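Local coordinates for penicillin-binding protein 2B (Streptococcus pneumoniae, PDB 2WAD) that probably cross-links adjacent glycan strands of cell-wall peptidoglycan as a penicillin-binding transpeptidase, as part of the elongasome that builds peripheral peptidoglycan, at residues A[456-459]-A[465-468]; A[450-455]-A[510-515]; A[396-401]-A[479-484]; A[432-435]-A[441-444]. One frame throughout, in Å; residues are numbered along the deposited sequence.

Contact 1: residues A[456-459]-A[465-468]; sequences MGQT and FVGT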
loop_
_atom_site.group_PDB
_atom_site.type_symbol
_atom_site.label_atom_id
_atom_site.label_comp_id
_atom_site.label_asym_id
_atom_site.label_seq_id
_atom_site.Cartn_x
_atom_site.Cartn_y
_atom_site.Cartn_z
ATOM N N MET A 456 -23.798 8.388 26.812
ATOM C CA MET A 456 -23.589 9.714 27.370
ATOM C C MET A 456 -24.267 9.821 28.750
ATOM O O MET A 456 -24.418 10.910 29.295
ATOM C CB MET A 456 -24.206 10.717 26.393
ATOM C CG MET A 456 -23.557 12.057 26.312
ATOM S SD MET A 456 -24.111 12.970 24.844
ATOM C CE MET A 456 -23.896 14.602 25.508
ATOM N N GLY A 457 -24.717 8.688 29.289
ATOM C CA GLY A 457 -25.352 8.617 30.606
ATOM C C GLY A 457 -26.801 9.072 30.702
ATOM O O GLY A 457 -27.290 9.359 31.797
ATOM N N GLN A 458 -27.516 9.131 29.581
ATOM C CA GLN A 458 -28.878 9.672 29.615
ATOM C C GLN A 458 -29.937 8.744 29.017
ATOM O O GLN A 458 -29.630 7.842 28.242
ATOM C CB GLN A 458 -28.907 11.067 28.983
ATOM C CG GLN A 458 -28.119 12.105 29.800
ATOM C CD GLN A 458 -28.061 13.482 29.166
ATOM O OE1 GLN A 458 -28.327 13.646 27.981
ATOM N NE2 GLN A 458 -27.710 14.485 29.958
ATOM N N THR A 459 -31.193 8.967 29.376
ATOM C CA THR A 459 -32.300 8.145 28.897
ATOM C C THR A 459 -33.216 9.020 28.051
ATOM O O THR A 459 -33.523 10.138 28.466
ATOM C CB THR A 459 -33.069 7.562 30.096
ATOM O OG1 THR A 459 -32.180 6.707 30.822
ATOM C CG2 THR A 459 -34.261 6.734 29.671
ATOM N N PHE A 465 -33.800 18.558 26.746
ATOM C CA PHE A 465 -32.605 19.393 26.591
ATOM C C PHE A 465 -31.448 18.465 26.975
ATOM O O PHE A 465 -31.447 17.861 28.061
ATOM C CB PHE A 465 -32.611 20.601 27.553
ATOM C CG PHE A 465 -33.487 21.754 27.112
ATOM C CD1 PHE A 465 -33.008 22.706 26.228
ATOM C CD2 PHE A 465 -34.791 21.884 27.584
ATOM C CE1 PHE A 465 -33.810 23.745 25.800
ATOM C CE2 PHE A 465 -35.604 22.918 27.166
ATOM C CZ PHE A 465 -35.111 23.856 26.287
ATOM N N VAL A 466 -30.475 18.308 26.085
ATOM C CA VAL A 466 -29.395 17.373 26.382
ATOM C C VAL A 466 -28.193 18.014 27.075
ATOM O O VAL A 466 -27.642 19.009 26.597
ATOM C CB VAL A 466 -28.976 16.510 25.161
ATOM C CG1 VAL A 466 -27.971 15.450 25.601
ATOM C CG2 VAL A 466 -30.188 15.821 24.538
ATOM N N GLY A 467 -27.811 17.447 28.217
ATOM C CA GLY A 467 -26.598 17.862 28.942
ATOM C C GLY A 467 -25.305 17.341 28.329
ATOM O O GLY A 467 -25.181 16.138 28.067
ATOM N N THR A 468 -24.336 18.223 28.096
ATOM C CA THR A 468 -23.166 17.836 27.301
ATOM C C THR A 468 -21.867 17.677 28.090
ATOM O O THR A 468 -20.776 17.602 27.516
ATOM C CB THR A 468 -22.936 18.793 26.131
ATOM O OG1 THR A 468 -22.671 20.094 26.660
ATOM C CG2 THR A 468 -24.156 18.824 25.199
#
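Met-456 and Gln-458 reach across to Val-466, Gly-467 and Thr-468 from within the Schellman motif that ends helix 445-455. Gly-457, the C-prime residue with positive phi, turns the chain, Gln-458 N bonds back to Leu-453 O and Gly-457 N to Gly-454 O. Both segments belong to the connection that runs on to helix 471-484, so the contact folds this long loop back against its own start.

The tight, inner part is made by Met-456. Its thioether chain is extended beyond CG and drives the terminal methyl into the opposing backbone, where CE lies 3.2 Å from Gly-467 O and 3.8 Å from Thr-468 CA. Val-466 CG1 is a looser neighbour of the same methyl, at 4.2 Å. Phe-509 and Phe-512 of helix 509-515, together with Leu-471 and Ala-474, bury Met-456, while Thr-468 across from it stays on the open side.

Toward the surface the fit is poorer in polar terms. Gln-458 sends its amide across at a slant to Val-466, CG anti to its carbonyl carbon (chi1 -66°), but NE2 faces another donor, Gly-467 N, at 3.4 Å, and the two cannot bond as modelled. The amide oxygen fares no better: buried by the contact and without a polar partner, Gln-458 OE1 sits 3.0 Å from the methyl carbon Val-466 CG1.

Contact 2: residues A[450-455]-A[510-515]; sequences QTALGI and ANFITN. Unlike the reference sequence in segment 450-455: Ile-455 (reference Leu). Unlike the reference sequence in segment 510-515: Phe-512 (reference Tyr).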
loop_
_atom_site.group_PDB
_atom_site.type_symbol
_atom_site.label_atom_id
_atom_site.label_comp_id
_atom_site.label_asym_id
_atom_site.label_seq_id
_atom_site.Cartn_x
_atom_site.Cartn_y
_atom_site.Cartn_z
ATOM N N GLN A 450 -30.760 6.212 20.459
ATOM C CA GLN A 450 -31.041 5.948 21.869
ATOM C C GLN A 450 -29.879 5.243 22.565
ATOM O O GLN A 450 -29.505 5.620 23.656
ATOM C CB GLN A 450 -32.344 5.149 22.029
ATOM C CG GLN A 450 -33.593 5.986 21.815
ATOM C CD GLN A 450 -34.884 5.175 21.874
ATOM O OE1 GLN A 450 -35.637 5.274 22.845
ATOM N NE2 GLN A 450 -35.167 4.402 20.821
ATOM N N THR A 451 -29.269 4.253 21.925
ATOM C CA THR A 451 -28.044 3.659 22.445
ATOM C C THR A 451 -26.931 4.665 22.695
ATOM O O THR A 451 -26.360 4.651 23.789
ATOM C CB THR A 451 -27.492 2.538 21.547
ATOM O OG1 THR A 451 -28.458 1.489 21.435
ATOM C CG2 THR A 451 -26.215 1.959 22.135
ATOM N N ALA A 452 -26.608 5.507 21.707
ATOM C CA ALA A 452 -25.582 6.547 21.902
ATOM C C ALA A 452 -25.908 7.521 23.044
ATOM O O ALA A 452 -25.050 7.837 23.866
ATOM C CB ALA A 452 -25.327 7.351 20.609
ATOM N N LEU A 453 -27.122 8.059 23.079
ATOM C CA LEU A 453 -27.489 8.918 24.208
ATOM C C LEU A 453 -27.175 8.204 25.534
ATOM O O LEU A 453 -26.731 8.823 26.491
ATOM C CB LEU A 453 -28.968 9.307 24.129
ATOM C CG LEU A 453 -29.477 10.273 25.204
ATOM C CD1 LEU A 453 -28.904 11.662 24.982
ATOM C CD2 LEU A 453 -30.991 10.318 25.226
ATOM N N GLY A 454 -27.370 6.886 25.573
ATOM C CA GLY A 454 -27.125 6.096 26.769
ATOM C C GLY A 454 -25.655 5.947 27.133
ATOM O O GLY A 454 -25.310 5.765 28.299
ATOM N N ILE A 455 -24.770 5.985 26.144
ATOM C CA ILE A 455 -23.340 6.034 26.432
ATOM C C ILE A 455 -22.985 7.375 27.086
ATOM O O ILE A 455 -22.001 7.494 27.816
ATOM C CB ILE A 455 -22.539 5.827 25.139
ATOM C CG1 ILE A 455 -22.847 4.435 24.551
ATOM C CG2 ILE A 455 -21.048 5.967 25.391
ATOM C CD1 ILE A 455 -22.306 4.251 23.131
ATOM N N ALA A 510 -24.435 17.096 17.934
ATOM C CA ALA A 510 -25.089 16.612 16.719
ATOM C C ALA A 510 -24.168 15.666 15.939
ATOM O O ALA A 510 -24.638 14.660 15.379
ATOM C CB ALA A 510 -25.598 17.791 15.831
ATOM N N ASN A 511 -22.868 15.966 15.926
ATOM C CA ASN A 511 -21.872 15.102 15.300
ATOM C C ASN A 511 -21.745 13.711 15.947
ATOM O O ASN A 511 -21.654 12.700 15.252
ATOM C CB ASN A 511 -20.486 15.765 15.309
ATOM C CG ASN A 511 -20.425 17.084 14.526
ATOM O OD1 ASN A 511 -21.187 17.346 13.571
ATOM N ND2 ASN A 511 -19.476 17.919 14.938
ATOM N N PHE A 512 -21.699 13.671 17.278
ATOM C CA PHE A 512 -21.678 12.430 18.041
ATOM C C PHE A 512 -22.868 11.560 17.654
ATOM O O PHE A 512 -22.699 10.388 17.326
ATOM C CB PHE A 512 -21.705 12.757 19.548
ATOM C CG PHE A 512 -22.031 11.580 20.445
ATOM C CD1 PHE A 512 -21.160 10.510 20.581
ATOM C CD2 PHE A 512 -23.215 11.556 21.166
ATOM C CE1 PHE A 512 -21.455 9.445 21.422
ATOM C CE2 PHE A 512 -23.518 10.498 22.002
ATOM C CZ PHE A 512 -22.656 9.430 22.129
ATOM N N ILE A 513 -24.069 12.139 17.701
ATOM C CA ILE A 513 -25.297 11.465 17.307
ATOM C C ILE A 513 -25.220 10.921 15.868
ATOM O O ILE A 513 -25.487 9.739 15.660
ATOM C CB ILE A 513 -26.516 12.385 17.486
ATOM C CG1 ILE A 513 -26.782 12.640 18.980
ATOM C CG2 ILE A 513 -27.748 11.775 16.827
ATOM C CD1 ILE A 513 -26.933 11.346 19.843
ATOM N N THR A 514 -24.840 11.743 14.890
ATOM C CA THR A 514 -24.721 11.253 13.514
ATOM C C THR A 514 -23.633 10.187 13.353
ATOM O O THR A 514 -23.750 9.321 12.480
ATOM C CB THR A 514 -24.475 12.365 12.461
ATOM O OG1 THR A 514 -23.344 13.165 12.846
ATOM C CG2 THR A 514 -25.738 13.262 12.286
ATOM N N ASN A 515 -22.562 10.272 14.143
ATOM C CA ASN A 515 -21.502 9.253 14.067
ATOM C C ASN A 515 -22.086 7.885 14.365
ATOM O O ASN A 515 -21.670 6.888 13.785
ATOM C CB ASN A 515 -20.336 9.592 15.017
ATOM C CG ASN A 515 -18.995 9.083 14.514
ATOM O OD1 ASN A 515 -18.775 8.925 13.312
ATOM N ND2 ASN A 515 -18.064 8.870 15.444
#
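Among the groups around Ala-452 O are Ile-455 N, one turn along the same helix, which gives it a weak hydrogen bond of 2.9 Å, and the Phe-512 ring, which comes from the neighbouring helix with CZ 3.4 Å away. The oxygen lies at the edge of that ring and near its plane, so the aromatic C-H side, with its slight positive charge, faces the carbonyl rather than the pi cloud.

Phe-512 gets there because its CG is anti to the backbone N (chi1 166°), which carries the ring out toward helix 445-455. The same corner of the ring also packs on the small side chain beside the carbonyl, Ala-452 CB to Phe-512 CZ being 3.7 Å. The Ala-452 methyl and carbonyl thus meet the ring together. Ile-513 adds a looser touch, its CD1 4.4 Å from Ala-452 CB.

Leu-471 and Ala-474 of helix 471-484 also contact Phe-512, so the ring is wedged among three helices. The axes of the two short segments approach to 9.5 Å with 128° between their directions, an oblique, mainly antiparallel crossing. Such buried helix-helix packing is characteristic of the all-helical part of the penicillin-binding transpeptidase fold.

Contact 3: residues A[396-401]-A[479-484]; sequences GWENGV and RSTFGE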
loop_
_atom_site.group_PDB
_atom_site.type_symbol
_atom_site.label_atom_id
_atom_site.label_comp_id
_atom_site.label_asym_id
_atom_site.label_seq_id
_atom_site.Cartn_x
_atom_site.Cartn_y
_atom_site.Cartn_z
ATOM N N GLY A 396 -22.955 -0.071 22.951
ATOM C CA GLY A 396 -24.048 -0.135 23.908
ATOM C C GLY A 396 -23.897 -1.267 24.917
ATOM O O GLY A 396 -24.128 -1.069 26.104
ATOM N N TRP A 397 -23.533 -2.460 24.459
ATOM C CA TRP A 397 -23.257 -3.566 25.366
ATOM C C TRP A 397 -22.033 -3.291 26.257
ATOM O O TRP A 397 -22.110 -3.530 27.457
ATOM C CB TRP A 397 -23.060 -4.876 24.591
ATOM C CG TRP A 397 -24.332 -5.432 24.013
ATOM C CD1 TRP A 397 -25.551 -5.484 24.629
ATOM C CD2 TRP A 397 -24.511 -6.018 22.723
ATOM N NE1 TRP A 397 -26.473 -6.064 23.811
ATOM C CE2 TRP A 397 -25.867 -6.394 22.628
ATOM C CE3 TRP A 397 -23.660 -6.264 21.635
ATOM C CZ2 TRP A 397 -26.399 -6.990 21.483
ATOM C CZ3 TRP A 397 -24.188 -6.849 20.493
ATOM C CH2 TRP A 397 -25.549 -7.206 20.427
ATOM N N GLU A 398 -20.932 -2.790 25.682
ATOM C CA GLU A 398 -19.692 -2.542 26.426
ATOM C C GLU A 398 -19.836 -1.547 27.566
ATOM O O GLU A 398 -19.247 -1.735 28.631
ATOM C CB GLU A 398 -18.513 -2.119 25.540
ATOM C CG GLU A 398 -18.193 -3.120 24.464
ATOM C CD GLU A 398 -17.134 -2.624 23.514
ATOM O OE1 GLU A 398 -16.454 -3.475 22.902
ATOM O OE2 GLU A 398 -16.993 -1.393 23.357
ATOM N N ASN A 399 -20.639 -0.516 27.330
ATOM C CA ASN A 399 -20.795 0.573 28.273
ATOM C C ASN A 399 -22.039 0.468 29.167
ATOM O O ASN A 399 -22.471 1.444 29.753
ATOM C CB ASN A 399 -20.711 1.902 27.510
ATOM C CG ASN A 399 -19.338 2.118 26.934
ATOM O OD1 ASN A 399 -18.436 2.552 27.643
ATOM N ND2 ASN A 399 -19.149 1.786 25.651
ATOM N N GLY A 400 -22.630 -0.717 29.267
ATOM C CA GLY A 400 -23.736 -0.915 30.202
ATOM C C GLY A 400 -25.058 -0.270 29.813
ATOM O O GLY A 400 -25.943 -0.098 30.649
ATOM N N VAL A 401 -25.220 0.070 28.541
ATOM C CA VAL A 401 -26.448 0.708 28.091
ATOM C C VAL A 401 -27.516 -0.315 27.698
ATOM O O VAL A 401 -28.705 -0.092 27.899
ATOM C CB VAL A 401 -26.156 1.648 26.907
ATOM C CG1 VAL A 401 -27.426 2.373 26.470
ATOM C CG2 VAL A 401 -25.082 2.650 27.329
ATOM N N ARG A 479 -16.008 5.886 19.549
ATOM C CA ARG A 479 -14.897 5.757 18.610
ATOM C C ARG A 479 -13.922 4.650 19.005
ATOM O O ARG A 479 -13.235 4.035 18.163
ATOM C CB ARG A 479 -14.148 7.080 18.425
ATOM C CG ARG A 479 -14.908 8.206 17.717
ATOM C CD ARG A 479 -14.035 9.459 17.585
ATOM N NE ARG A 479 -14.474 10.329 16.491
ATOM C CZ ARG A 479 -14.254 11.638 16.413
ATOM N NH1 ARG A 479 -13.576 12.267 17.376
ATOM N NH2 ARG A 479 -14.697 12.324 15.365
ATOM N N SER A 480 -13.885 4.359 20.298
ATOM C CA SER A 480 -13.057 3.251 20.765
ATOM C C SER A 480 -13.619 1.906 20.338
ATOM O O SER A 480 -12.885 1.038 19.835
ATOM C CB SER A 480 -12.799 3.348 22.282
ATOM O OG SER A 480 -12.437 2.094 22.836
ATOM N N THR A 481 -14.915 1.704 20.550
ATOM C CA THR A 481 -15.551 0.527 19.947
ATOM C C THR A 481 -15.375 0.450 18.431
ATOM O O THR A 481 -15.003 -0.590 17.907
ATOM C CB THR A 481 -17.056 0.461 20.256
ATOM O OG1 THR A 481 -17.245 0.671 21.662
ATOM C CG2 THR A 481 -17.604 -0.910 19.848
ATOM N N PHE A 482 -15.702 1.519 17.705
ATOM C CA PHE A 482 -15.436 1.571 16.263
ATOM C C PHE A 482 -14.008 1.114 15.905
ATOM O O PHE A 482 -13.832 0.245 15.043
ATOM C CB PHE A 482 -15.693 2.990 15.741
ATOM C CG PHE A 482 -17.163 3.378 15.674
ATOM C CD1 PHE A 482 -18.166 2.422 15.715
ATOM C CD2 PHE A 482 -17.539 4.702 15.548
ATOM C CE1 PHE A 482 -19.512 2.780 15.650
ATOM C CE2 PHE A 482 -18.886 5.065 15.441
ATOM C CZ PHE A 482 -19.887 4.105 15.510
ATOM N N GLY A 483 -12.998 1.671 16.578
ATOM C CA GLY A 483 -11.608 1.240 16.434
ATOM C C GLY A 483 -11.350 -0.241 16.678
ATOM O O GLY A 483 -10.497 -0.843 16.015
ATOM N N GLU A 484 -12.109 -0.864 17.582
ATOM C CA GLU A 484 -12.009 -2.318 17.769
ATOM C C GLU A 484 -12.331 -3.131 16.511
ATOM O O GLU A 484 -11.967 -4.308 16.411
ATOM C CB GLU A 484 -12.935 -2.789 18.887
ATOM C CG GLU A 484 -12.505 -2.368 20.291
ATOM C CD GLU A 484 -13.436 -2.975 21.325
ATOM O OE1 GLU A 484 -14.512 -2.412 21.570
ATOM O OE2 GLU A 484 -13.113 -4.035 21.884
HETATM O O HOH W 1 -16.320 2.215 24.377
#
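Glu-398, in the last turn of helix 389-398, points its carboxylate at two residues of helix 471-484, Thr-481 and Glu-484. Just after it the helix closes in a Schellman motif with Gly-400 as the C-prime residue. The CG of Glu-398 is anti to the carbonyl carbon (chi1 -57°) and the chain runs on extended, which carries the acid group out to Thr-481 and Glu-484.

Thr-481 comes from the opposite direction. Its OG1 lies beside its own backbone N (chi1 -48°) and hydrogen-bonds Glu-398 OE2 at 2.7 Å, meeting that oxygen on the syn side but 31° out of the carboxylate plane. Lys-477 O competes for the same proton, and Ser-395 OG is a further partner of the hydroxyl. A water bridges it to Asn-399 ND2, 3.3 Å from Thr-481 OG1 and 3.1 Å from the amide nitrogen.

Glu-484 likewise extends toward Glu-398, the two carboxylate planes turned 33° from each other. Its OE2 is held by Asn-575 N, which leaves OE1 directed across the gap. Glu-398 OE1 and Glu-484 OE1 are only 2.6 Å apart, too close for two charged carboxylates to be comfortable; one acid probably keeps a proton, which would mean a raised pKa.

Contact 4: residues A[432-435]-A[441-444]; sequences FPIT and EYSS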
loop_
_atom_site.group_PDB
_atom_site.type_symbol
_atom_site.label_atom_id
_atom_site.label_comp_id
_atom_site.label_asym_id
_atom_site.label_seq_id
_atom_site.Cartn_x
_atom_site.Cartn_y
_atom_site.Cartn_z
ATOM N N PHE A 432 -43.132 1.740 17.396
ATOM C CA PHE A 432 -43.293 0.322 17.646
ATOM C C PHE A 432 -42.064 -0.240 18.347
ATOM O O PHE A 432 -40.968 0.310 18.251
ATOM C CB PHE A 432 -43.580 -0.432 16.333
ATOM C CG PHE A 432 -42.525 -0.243 15.286
ATOM C CD1 PHE A 432 -42.655 0.752 14.323
ATOM C CD2 PHE A 432 -41.385 -1.039 15.279
ATOM C CE1 PHE A 432 -41.668 0.958 13.360
ATOM C CE2 PHE A 432 -40.391 -0.847 14.318
ATOM C CZ PHE A 432 -40.528 0.171 13.366
ATOM N N PRO A 433 -42.254 -1.347 19.070
ATOM C CA PRO A 433 -41.146 -2.017 19.734
ATOM C C PRO A 433 -40.231 -2.697 18.720
ATOM O O PRO A 433 -40.699 -3.147 17.664
ATOM C CB PRO A 433 -41.835 -3.039 20.641
ATOM C CG PRO A 433 -43.163 -3.293 19.988
ATOM C CD PRO A 433 -43.533 -2.062 19.206
ATOM N N ILE A 434 -38.938 -2.726 19.043
ATOM C CA ILE A 434 -37.892 -3.251 18.170
ATOM C C ILE A 434 -36.733 -3.815 19.015
ATOM O O ILE A 434 -36.228 -3.154 19.920
ATOM C CB ILE A 434 -37.441 -2.149 17.154
ATOM C CG1 ILE A 434 -36.677 -2.763 15.993
ATOM C CG2 ILE A 434 -36.588 -1.051 17.796
ATOM C CD1 ILE A 434 -36.380 -1.767 14.868
ATOM N N THR A 435 -36.345 -5.059 18.746
ATOM C CA THR A 435 -35.179 -5.691 19.356
ATOM C C THR A 435 -33.881 -5.321 18.636
ATOM O O THR A 435 -33.876 -4.600 17.636
ATOM C CB THR A 435 -35.280 -7.230 19.314
ATOM O OG1 THR A 435 -35.249 -7.690 17.951
ATOM C CG2 THR A 435 -36.538 -7.751 20.045
ATOM N N GLU A 441 -32.013 -5.559 11.175
ATOM C CA GLU A 441 -32.829 -5.996 10.025
ATOM C C GLU A 441 -33.468 -4.831 9.269
ATOM O O GLU A 441 -33.429 -4.809 8.028
ATOM C CB GLU A 441 -33.893 -7.020 10.426
ATOM C CG GLU A 441 -34.782 -7.488 9.277
ATOM C CD GLU A 441 -35.818 -8.540 9.705
ATOM O OE1 GLU A 441 -35.834 -8.940 10.889
ATOM O OE2 GLU A 441 -36.623 -8.974 8.849
ATOM N N TYR A 442 -33.985 -3.857 10.028
ATOM C CA TYR A 442 -34.677 -2.688 9.484
ATOM C C TYR A 442 -33.823 -1.442 9.288
ATOM O O TYR A 442 -34.253 -0.464 8.659
ATOM C CB TYR A 442 -35.850 -2.291 10.378
ATOM C CG TYR A 442 -36.771 -3.401 10.803
ATOM C CD1 TYR A 442 -36.892 -4.573 10.061
ATOM C CD2 TYR A 442 -37.542 -3.268 11.954
ATOM C CE1 TYR A 442 -37.747 -5.597 10.478
ATOM C CE2 TYR A 442 -38.402 -4.275 12.363
ATOM C CZ TYR A 442 -38.496 -5.439 11.635
ATOM O OH TYR A 442 -39.357 -6.430 12.085
ATOM N N SER A 443 -32.605 -1.482 9.818
ATOM C CA SER A 443 -31.717 -0.326 9.795
ATOM C C SER A 443 -32.316 0.840 10.568
ATOM O O SER A 443 -32.371 1.961 10.074
ATOM C CB SER A 443 -31.329 0.084 8.367
ATOM O OG SER A 443 -30.086 0.795 8.346
ATOM N N SER A 444 -32.771 0.555 11.780
ATOM C CA SER A 444 -33.395 1.573 12.613
ATOM C C SER A 444 -32.380 2.597 13.107
ATOM O O SER A 444 -31.412 2.240 13.793
ATOM C CB SER A 444 -34.042 0.898 13.827
ATOM O OG SER A 444 -34.343 1.865 14.810
#
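The helix end that carries the probable SxN motif of this transpeptidase packs here against strand 432-434, with Tyr-442 and Ser-444 meeting Ile-434 on either side of Ser-443. A Schellman motif ends helix 436-442: Ser-443, with positive phi, is its C-prime residue, its N bonding Leu-440 O while Ser-444 N bonds Ala-439 O. Ser-443 OG bonds Ser-386 OG and Lys-615 NZ, and its carbonyl takes Lys-389 NZ, consistent with the SxxK, SxN and KTG elements of a penicillin-binding active site; Ser-386 probably forms the acyl-ester.

On the strand side, Ile-434 does most of the work. CG1 is anti to the backbone N (chi1 -163°) and the chain continues extended, so the delta methyl is pushed out between the two partners: Ile-434 CD1 lies 3.5 Å from Tyr-442 CD2 and 3.7 Å from Ser-444 CB. The Ile-434 and Tyr-442 side chains slide past each other in opposite directions, and the methyl approaches the ring obliquely.

Ser-444 meets the methyl mainly through CB; its hydroxyl bonds Asp-410 OD2 of the paired strand 408-410 and caps Tyr-447 N at the start of the next helix. Phe-432 touches the same tyrosine more lightly and obliquely, CE2 of Phe-432 lying 4.4 Å from CE2 of Tyr-442.

In the fold
Contacts 1, 2 and 3 join around helix 445-455. That helix supplies half of contact 2 and runs straight into contact 1, whose centre is 10 Å away; Met-456 SD packs on Phe-512 CE2 at 3.8 Å. Contact 3, 12 Å from contact 2 between centres, touches the same helix where Thr-451 CG2 meets Gly-396 CA at 3.5 Å. Contact 4 comes just before helix 445-455 and lies about 17 Å from contact 2, centre to centre, without touching it. It is the one beside the catalytic centre: the side chains of Ser-444 and Ser-386 are about 9 Å apart, whereas the other three contacts lie away from it.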